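Local coordinates for monalysin (Pseudomonas entomophila, PDB 4MKQ), which forms pores in host membranes as an aerolysin-like beta-barrel toxin, damaging the Drosophila gut, and is seen here without its membrane-spanning segment, at the interface of chains A and B and the interface of chains A and C. Sequence-based numbering; all coordinates share one arbitrary frame. Chains: chain A/B/C, Monalysin.

Contact 1: the interface of chains A and B. Residues chain A 120; chain B 63, 65, 73.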
ATOM      1  N   ARG A 120      -6.376   7.386  -8.729  1.00 36.76           N
ATOM      2  CA  ARG A 120      -7.267   8.163  -7.861  1.00 36.05           C
ATOM      3  C   ARG A 120      -7.442   9.595  -8.362  1.00 38.99           C
ATOM      4  O   ARG A 120      -6.557  10.123  -9.039  1.00 38.71           O
ATOM      5  CB  ARG A 120      -6.758   8.173  -6.405  1.00 36.24           C
ATOM      6  CG  ARG A 120      -6.768   6.804  -5.721  1.00 48.16           C
ATOM      7  CD  ARG A 120      -6.428   6.877  -4.245  1.00 61.25           C
ATOM      8  NE  ARG A 120      -4.988   6.991  -4.003  1.00 73.46           N
ATOM      9  CZ  ARG A 120      -4.414   6.922  -2.806  1.00 90.08           C
ATOM     10  NH1 ARG A 120      -5.149   6.718  -1.718  1.00 78.55           N
ATOM     11  NH2 ARG A 120      -3.101   7.047  -2.687  1.00 78.16           N
TER
ATOM     12  N   GLU B  63       3.378  10.134  -3.746  1.00 42.68           N
ATOM     13  CA  GLU B  63       2.793  10.336  -5.070  1.00 42.93           C
ATOM     14  C   GLU B  63       2.003  11.647  -5.144  1.00 47.23           C
ATOM     15  O   GLU B  63       1.791  12.316  -4.127  1.00 46.21           O
ATOM     16  CB  GLU B  63       1.897   9.135  -5.467  1.00 44.38           C
ATOM     17  CG  GLU B  63       0.628   8.983  -4.644  1.00 55.31           C
ATOM     18  CD  GLU B  63      -0.176   7.735  -4.950  1.00 80.62           C
ATOM     19  OE1 GLU B  63      -0.849   7.703  -6.005  1.00 79.63           O
ATOM     20  OE2 GLU B  63      -0.141   6.792  -4.127  1.00 75.27           O
ATOM     21  N   ILE B  65      -1.684  13.350  -6.512  1.00 47.38           N
ATOM     22  CA  ILE B  65      -3.090  13.101  -6.825  1.00 47.78           C
ATOM     23  C   ILE B  65      -3.584  14.333  -7.579  1.00 53.20           C
ATOM     24  O   ILE B  65      -3.520  15.449  -7.055  1.00 52.39           O
ATOM     25  CB  ILE B  65      -3.939  12.777  -5.552  1.00 50.87           C
ATOM     26  CG1 ILE B  65      -3.344  11.610  -4.720  1.00 51.32           C
ATOM     27  CG2 ILE B  65      -5.419  12.536  -5.883  1.00 51.55           C
ATOM     28  CD1 ILE B  65      -3.090  10.216  -5.448  1.00 59.96           C
ATOM     29  N   ILE B  73       1.186  13.631  -1.632  1.00 37.12           N
ATOM     30  CA  ILE B  73       1.116  12.693  -0.506  1.00 36.00           C
ATOM     31  C   ILE B  73       2.499  12.533   0.141  1.00 37.22           C
ATOM     32  O   ILE B  73       3.483  12.292  -0.559  1.00 36.02           O
ATOM     33  CB  ILE B  73       0.464  11.323  -0.873  1.00 39.24           C
ATOM     34  CG1 ILE B  73      -0.945  11.508  -1.487  1.00 39.95           C
ATOM     35  CG2 ILE B  73       0.410  10.382   0.352  1.00 39.84           C
ATOM     36  CD1 ILE B  73      -1.668  10.197  -1.884  1.00 48.17           C
TER
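Strand 119-124 of chain A meets the end of strand 46-65 and the start of strand 71-84 of chain B, the two strands that border the turn 66-70. A:Arg120 is the residue that reaches across, and B:Glu63, B:Ile65 and B:Ile73 receive it. The outer amino group NH2 of A:Arg120 lies 3.3 Å from OE2 of the B:Glu63 carboxylate, a salt bridge whose hydrogen bond is weak, with 136° at the hydrogen. The carboxylate carbon sits at the edge of the guanidinium and in its plane, but the two flat groups are turned 59° against each other, so this is not the parallel, two-pronged pairing of the classic arginine-carboxylate bridge. A bend at chi3 (-80°) turns the guanidinium away from the line of the aliphatic stem and across toward chain B. B:Glu63 answers with a chain extended beyond CG that crosses the arginine at about a right angle. Two isoleucine methyls pack against the same side chain: CD1 of B:Ile73 is 3.6 Å from NH2 of A:Arg120, while CD1 of B:Ile65 is 4.0 Å from NE of A:Arg120, nearer the stem. These methyls border the guanidinium beside the carboxylate. On chain B the site lies where two long strands approach their connecting turn; on chain A it lies near the beginning of the short strand 119-124.

Contact 2: the interface of chains A and B. Residues chain A 63, 65, 73; chain B 122.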
ATOM      1  N   GLU A  63     -11.091   8.539   0.771  1.00 66.15           N
ATOM      2  CA  GLU A  63     -10.938   9.414   1.929  1.00 67.42           C
ATOM      3  C   GLU A  63     -11.640  10.759   1.668  1.00 74.21           C
ATOM      4  O   GLU A  63     -12.080  11.028   0.545  1.00 73.33           O
ATOM      5  CB  GLU A  63      -9.430   9.672   2.135  1.00 68.84           C
ATOM      6  CG  GLU A  63      -8.965   9.675   3.578  1.00 79.50           C
ATOM      7  CD  GLU A  63      -7.501  10.042   3.730  1.00 98.97           C
ATOM      8  OE1 GLU A  63      -6.641   9.264   3.260  1.00 91.29           O
ATOM      9  OE2 GLU A  63      -7.215  11.115   4.309  1.00 92.45           O
ATOM     10  N   ILE A  65     -10.558  14.724   2.783  1.00 78.92           N
ATOM     11  CA  ILE A  65      -9.520  15.533   3.432  1.00 79.54           C
ATOM     12  C   ILE A  65     -10.039  16.911   3.899  1.00 84.72           C
ATOM     13  O   ILE A  65     -10.921  17.504   3.273  1.00 83.99           O
ATOM     14  CB  ILE A  65      -8.207  15.644   2.605  1.00 82.77           C
ATOM     15  CG1 ILE A  65      -8.396  16.379   1.269  1.00 83.25           C
ATOM     16  CG2 ILE A  65      -7.554  14.279   2.402  1.00 83.58           C
ATOM     17  CD1 ILE A  65      -7.714  17.712   1.224  1.00 90.98           C
ATOM     18  N   ILE A  73     -11.662  12.050  -2.354  1.00 41.08           N
ATOM     19  CA  ILE A  73     -10.807  11.206  -3.194  1.00 39.30           C
ATOM     20  C   ILE A  73     -11.575   9.954  -3.639  1.00 40.05           C
ATOM     21  O   ILE A  73     -12.152   9.251  -2.806  1.00 39.11           O
ATOM     22  CB  ILE A  73      -9.441  10.869  -2.518  1.00 42.15           C
ATOM     23  CG1 ILE A  73      -8.741  12.151  -1.995  1.00 42.58           C
ATOM     24  CG2 ILE A  73      -8.520  10.088  -3.474  1.00 42.37           C
ATOM     25  CD1 ILE A  73      -7.635  11.938  -0.933  1.00 48.70           C
TER
ATOM     26  N   ILE B 122      -2.153  14.143   2.965  1.00 45.41           N
ATOM     27  CA  ILE B 122      -2.467  14.697   1.647  1.00 45.43           C
ATOM     28  C   ILE B 122      -2.496  16.225   1.782  1.00 48.91           C
ATOM     29  O   ILE B 122      -3.299  16.786   2.533  1.00 48.39           O
ATOM     30  CB  ILE B 122      -3.730  14.056   0.993  1.00 48.74           C
ATOM     31  CG1 ILE B 122      -3.646  12.514   1.004  1.00 49.50           C
ATOM     32  CG2 ILE B 122      -3.921  14.546  -0.442  1.00 49.15           C
ATOM     33  CD1 ILE B 122      -4.660  11.843   1.893  1.00 58.55           C
TER
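This is a mainly apolar patch of a strand-to-strand interface between two copies of monalysin, and it probably helps hold chains A and B together in the deposited assembly. Pro-monalysin forms an 18-mer of two nonamers, but the present chains lack the membrane-spanning segment, and the structure alone does not show whether the natural complex uses this pairing. B:Ile122, on strand 119-124, points its CD1 methyl among A:Glu63, A:Ile65 and A:Ile73 at the end of strand 46-65 and the start of strand 71-84. CG1 of B:Ile122 stands anti to its carbonyl carbon (chi1 -51°), and from there the terminal methyl projects toward chain A. A:Ile65 offers the CG2 branch, 3.8 Å from CD1 of B:Ile122, and the same branch also approaches CB of the partner at 4.1 Å. With chi1 at 64°, CG1 of A:Ile65 is turned between backbone N and carbonyl carbon, leaving CG2 as the branch that faces B:Ile122. A:Ile73 comes tip to tip with the incoming isoleucine, its own CD1 4.1 Å from CD1 of B:Ile122. A:Glu63 and B:Ile122 come at each other from opposite directions, and the glutamate chain, extended beyond its CG, brings the carboxylate group up to the same methyl. Both carboxylate oxygens touch it by van der Waals contact: OE1 and OE2 of A:Glu63 lie 3.5 and 3.6 Å from CD1 of B:Ile122.

Contact 3: the interface of chains A and C. Residues chain A 118; chain C 75, 117, 120.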
ATOM      1  N   ARG A 118      -5.432   1.347  -8.916  1.00 40.81           N
ATOM      2  CA  ARG A 118      -4.551   2.289  -8.225  1.00 41.24           C
ATOM      3  C   ARG A 118      -4.908   3.760  -8.446  1.00 44.37           C
ATOM      4  O   ARG A 118      -4.875   4.524  -7.478  1.00 44.38           O
ATOM      5  CB  ARG A 118      -3.069   2.031  -8.549  1.00 43.88           C
ATOM      6  CG  ARG A 118      -2.369   1.252  -7.447  1.00 59.96           C
ATOM      7  CD  ARG A 118      -0.861   1.402  -7.483  1.00 77.85           C
ATOM      8  NE  ARG A 118      -0.262   1.122  -6.175  1.00 93.37           N
ATOM      9  CZ  ARG A 118       0.147  -0.077  -5.768  1.00111.11           C
ATOM     10  NH1 ARG A 118       0.033  -1.133  -6.565  1.00 99.92           N
ATOM     11  NH2 ARG A 118       0.674  -0.229  -4.560  1.00 99.23           N
TER
ATOM     12  N   GLN C  75       5.143  -7.502  -8.339  1.00 29.73           N
ATOM     13  CA  GLN C  75       4.002  -6.720  -8.830  1.00 29.04           C
ATOM     14  C   GLN C  75       4.019  -6.741 -10.352  1.00 32.35           C
ATOM     15  O   GLN C  75       5.093  -6.869 -10.941  1.00 32.54           O
ATOM     16  CB  GLN C  75       4.211  -5.257  -8.424  1.00 30.29           C
ATOM     17  CG  GLN C  75       3.194  -4.656  -7.477  1.00 39.00           C
ATOM     18  CD  GLN C  75       3.731  -3.364  -6.899  1.00 53.35           C
ATOM     19  OE1 GLN C  75       4.846  -2.911  -7.217  1.00 42.47           O
ATOM     20  NE2 GLN C  75       2.941  -2.729  -6.044  1.00 49.23           N
ATOM     21  N   GLN C 117       0.190  -2.092 -11.123  1.00 48.26           N
ATOM     22  CA  GLN C 117      -1.083  -2.708 -10.745  1.00 48.71           C
ATOM     23  C   GLN C 117      -1.041  -3.097  -9.255  1.00 53.47           C
ATOM     24  O   GLN C 117       0.048  -3.202  -8.680  1.00 53.57           O
ATOM     25  CB  GLN C 117      -1.395  -3.926 -11.644  1.00 50.21           C
ATOM     26  CG  GLN C 117      -1.353  -3.657 -13.152  1.00 66.95           C
ATOM     27  CD  GLN C 117      -2.596  -2.975 -13.663  1.00 89.27           C
ATOM     28  OE1 GLN C 117      -2.736  -1.748 -13.595  1.00 84.75           O
ATOM     29  NE2 GLN C 117      -3.516  -3.757 -14.210  1.00 83.22           N
ATOM     30  N   ARG C 120      -0.309  -8.629  -6.226  1.00 47.36           N
ATOM     31  CA  ARG C 120       1.048  -9.045  -5.873  1.00 46.70           C
ATOM     32  C   ARG C 120       1.182 -10.567  -5.709  1.00 48.99           C
ATOM     33  O   ARG C 120       0.185 -11.256  -5.475  1.00 48.52           O
ATOM     34  CB  ARG C 120       1.503  -8.333  -4.586  1.00 47.36           C
ATOM     35  CG  ARG C 120       1.718  -6.842  -4.756  1.00 57.79           C
ATOM     36  CD  ARG C 120       2.195  -6.209  -3.475  1.00 67.94           C
ATOM     37  NE  ARG C 120       2.398  -4.772  -3.638  1.00 76.46           N
ATOM     38  CZ  ARG C 120       2.768  -3.958  -2.656  1.00 90.39           C
ATOM     39  NH1 ARG C 120       2.999  -4.437  -1.439  1.00 77.10           N
ATOM     40  NH2 ARG C 120       2.933  -2.659  -2.886  1.00 77.00           N
TER
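The short loop between strands 106-117 and 119-124 supplies A:Arg118, which reaches to the surface of chain C beside the corresponding bend, where C:Gln117 closes its strand and C:Arg120 lies near the start of the next, 119-124. NH1 of A:Arg118 comes to 3.0 Å from the backbone carbonyl O of C:Gln117. That oxygen lies almost straight beyond the CZ-NH1 bond, between the directions of the two N-H groups; the proximity could be electrostatically favourable, but it makes no hydrogen bond. C:Gln75, from strand 71-84, crosses the arginine at about a right angle; its amide nitrogen NE2 is 3.4 Å from NH1 and 3.7 Å from NH2 of A:Arg118. All three nitrogens are donors, so as modelled this is a contact and not a bond. The amide plane stands at 90° to the guanidinium. C:Arg120, stretched from CG to NE, also crosses A:Arg118 at about a right angle and brings its NH2 to 3.7 Å from NH2 of A:Arg118. The guanidinium planes differ by 21°, and their like charges would probably disfavour closer approach unless neighbouring groups offset them. An equivalent contact forms across the two-fold. The patch probably contributes to A-C pairing in the deposited assembly; the structure alone does not show whether the natural oligomer uses it.

Contacts 1 and 2 belong to one A-B interface, their C-alpha centres about 9 Å apart, and they use the same elements in exchanged roles: B:Glu63, B:Ile65 and B:Ile73 meet A:Arg120 in contact 1; A:Glu63, A:Ile65 and A:Ile73 meet B:Ile122 in contact 2. The pairing is not an exact two-fold: the partner is shifted by two residues along strand 119-124. The C-alpha centre of contact 3 is about 16 Å from that of contact 1 and 21 Å from that of contact 2. It involves C:Arg120 and strand 71-84, suggesting that the region around strands 71-84 and 119-124 takes part in both packing arrangements of the deposited assembly.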